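Local coordinates for DnaK Suppressor (Chlamydia trachomatis, PDB 6PTG), which probably binds RNA polymerase and regulates transcription, as a member of the DksA/TraR zinc-finger family, at residues B[81-86]-B[113-118]. Residues are numbered along the deposited sequence; the frame is centred on the assembly and turned at random.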
loop_
_atom_site.group_PDB
_atom_site.type_symbol
_atom_site.label_atom_id
_atom_site.label_comp_id
_atom_site.label_asym_id
_atom_site.label_seq_id
_atom_site.Cartn_x
_atom_site.Cartn_y
_atom_site.Cartn_z
ATOM N N ILE B 81 8.375 -10.344 5.816
ATOM C CA ILE B 81 9.499 -11.009 5.154
ATOM C C ILE B 81 9.028 -11.711 3.886
ATOM O O ILE B 81 9.657 -11.606 2.826
ATOM C CB ILE B 81 10.192 -11.986 6.123
ATOM C CG1 ILE B 81 11.000 -11.219 7.171
ATOM C CG2 ILE B 81 11.096 -12.958 5.369
ATOM C CD1 ILE B 81 11.399 -12.057 8.366
ATOM N N ASP B 82 7.919 -12.453 3.982
ATOM C CA ASP B 82 7.355 -13.115 2.807
ATOM C C ASP B 82 7.000 -12.114 1.711
ATOM O O ASP B 82 7.238 -12.373 0.526
ATOM C CB ASP B 82 6.126 -13.931 3.207
ATOM C CG ASP B 82 6.492 -15.245 3.876
ATOM O OD1 ASP B 82 7.566 -15.792 3.559
ATOM O OD2 ASP B 82 5.700 -15.736 4.709
ATOM N N ARG B 83 6.408 -10.974 2.085
ATOM C CA ARG B 83 6.062 -9.956 1.094
ATOM C C ARG B 83 7.304 -9.365 0.440
ATOM O O ARG B 83 7.331 -9.154 -0.780
ATOM C CB ARG B 83 5.222 -8.853 1.739
ATOM C CG ARG B 83 4.880 -7.714 0.789
ATOM C CD ARG B 83 4.244 -8.244 -0.497
ATOM N NE ARG B 83 4.171 -7.224 -1.541
ATOM C CZ ARG B 83 4.009 -7.493 -2.831
ATOM N NH1 ARG B 83 3.914 -8.752 -3.236
ATOM N NH2 ARG B 83 3.961 -6.506 -3.716
ATOM N N ALA B 84 8.344 -9.090 1.231
ATOM C CA ALA B 84 9.592 -8.597 0.657
ATOM C C ALA B 84 10.179 -9.607 -0.322
ATOM O O ALA B 84 10.697 -9.227 -1.379
ATOM C CB ALA B 84 10.591 -8.268 1.769
ATOM N N LEU B 85 10.091 -10.901 0.005
ATOM C CA LEU B 85 10.560 -11.935 -0.910
ATOM C C LEU B 85 9.724 -11.971 -2.186
ATOM O O LEU B 85 10.270 -12.146 -3.281
ATOM C CB LEU B 85 10.544 -13.295 -0.216
ATOM C CG LEU B 85 11.655 -13.522 0.810
ATOM C CD1 LEU B 85 11.413 -14.776 1.638
ATOM C CD2 LEU B 85 13.006 -13.592 0.107
ATOM N N GLU B 86 8.399 -11.806 -2.065
ATOM C CA GLU B 86 7.547 -11.727 -3.250
ATOM C C GLU B 86 7.924 -10.541 -4.125
ATOM O O GLU B 86 7.987 -10.666 -5.353
ATOM C CB GLU B 86 6.075 -11.639 -2.854
ATOM C CG GLU B 86 5.532 -12.876 -2.175
ATOM C CD GLU B 86 4.116 -12.682 -1.676
ATOM O OE1 GLU B 86 3.460 -11.713 -2.120
ATOM O OE2 GLU B 86 3.667 -13.497 -0.841
ATOM N N TYR B 113 13.341 -6.213 5.055
ATOM C CA TYR B 113 11.940 -6.556 4.822
ATOM C C TYR B 113 11.036 -5.328 4.723
ATOM O O TYR B 113 9.812 -5.455 4.819
ATOM C CB TYR B 113 11.430 -7.510 5.906
ATOM C CG TYR B 113 11.670 -7.039 7.323
ATOM C CD1 TYR B 113 10.770 -6.189 7.961
ATOM C CD2 TYR B 113 12.795 -7.453 8.028
ATOM C CE1 TYR B 113 10.988 -5.757 9.256
ATOM C CE2 TYR B 113 13.020 -7.028 9.324
ATOM C CZ TYR B 113 12.115 -6.180 9.933
ATOM O OH TYR B 113 12.343 -5.761 11.225
ATOM N N ALA B 114 11.610 -4.147 4.538
ATOM C CA ALA B 114 10.813 -2.941 4.369
ATOM C C ALA B 114 10.149 -2.965 3.004
ATOM O O ALA B 114 10.830 -3.052 1.978
ATOM C CB ALA B 114 11.694 -1.703 4.510
ATOM N N THR B 115 8.818 -2.937 2.992
ATOM C CA THR B 115 8.039 -2.935 1.760
ATOM C C THR B 115 7.312 -1.622 1.520
ATOM O O THR B 115 6.664 -1.469 0.486
ATOM C CB THR B 115 7.035 -4.083 1.770
ATOM O OG1 THR B 115 6.167 -3.936 2.899
ATOM C CG2 THR B 115 7.753 -5.413 1.842
ATOM N N MET B 116 7.420 -0.666 2.435
ATOM C CA MET B 116 6.783 0.630 2.290
ATOM C C MET B 116 7.768 1.702 2.733
ATOM O O MET B 116 8.691 1.439 3.505
ATOM C CB MET B 116 5.499 0.718 3.128
ATOM C CG MET B 116 4.466 -0.330 2.798
ATOM S SD MET B 116 3.163 -0.391 4.024
ATOM C CE MET B 116 3.901 -1.518 5.211
ATOM N N THR B 117 7.557 2.922 2.253
ATOM C CA THR B 117 8.274 4.037 2.839
ATOM C C THR B 117 7.816 4.216 4.282
ATOM O O THR B 117 6.801 3.656 4.705
ATOM C CB THR B 117 8.051 5.319 2.031
ATOM O OG1 THR B 117 6.662 5.677 2.045
ATOM C CG2 THR B 117 8.529 5.146 0.598
ATOM N N VAL B 118 8.584 4.987 5.054
ATOM C CA VAL B 118 8.218 5.196 6.454
ATOM C C VAL B 118 6.859 5.877 6.552
ATOM O O VAL B 118 5.978 5.439 7.301
ATOM C CB VAL B 118 9.306 5.997 7.182
ATOM C CG1 VAL B 118 8.850 6.313 8.586
ATOM C CG2 VAL B 118 10.589 5.209 7.197
#
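Segment 113-118, which runs from a loop into the start of helix 118-129, comes up against one side of helix 72-89; the closest CA pair, Ile-81 and Tyr-113, is 5.1 Å apart. Ile-81, Arg-83 and Ala-84 form the helical surface, and Tyr-113 and Thr-115 lie on it. Ile-81 meets Tyr-113 through its longer branch: Ile-81 CG1 is 3.9 Å from Tyr-113 CB, and the two side chains cross at a slant. Tyr-113 CG lies between its own backbone N and carbonyl carbon (chi1 52°). The CB faces the helix, while the ring leads away from segment 81-86; the Tyr-113 side chain also touches Leu-77 and Gln-80 of the same helix and Met-26 of helix 13-33. Ala-84 is small enough to let the loop backbone come close, with Ala-84 CB 3.8 Å from Tyr-113 CA. Ala-84 CB also lies 4.0 Å from Thr-115 CG2. Thr-115 turns CG2, not its hydroxyl, to the helix: CG2 is anti to the carbonyl carbon and rests 3.8 Å from Ala-84 N. Thr-115 CG2 is also 3.8 Å from Arg-83 CG, in the aliphatic part of the arginine. Beyond CG the arginine is polar. Arg-83 NH1 donates to Glu-86 OE1, 3.2 Å away, on the anti side of the carboxylate and close to the guanidinium plane, as part of a salt bridge. Arg-83 NE pairs with Asp-97, and NH1 also with Glu-90. The backbone of Asp-97 is hydrogen-bonded to that of Thr-115, so one residue links the arginine head to the loop. The contact packs part of the DksA/TraR C4-type zinc-finger family region on helix 72-89. Glu-86, Asp-97 and Glu-90 probably fix the direction of the guanidinium while Arg-83 CG packs on Thr-115, so the contact itself stays apolar.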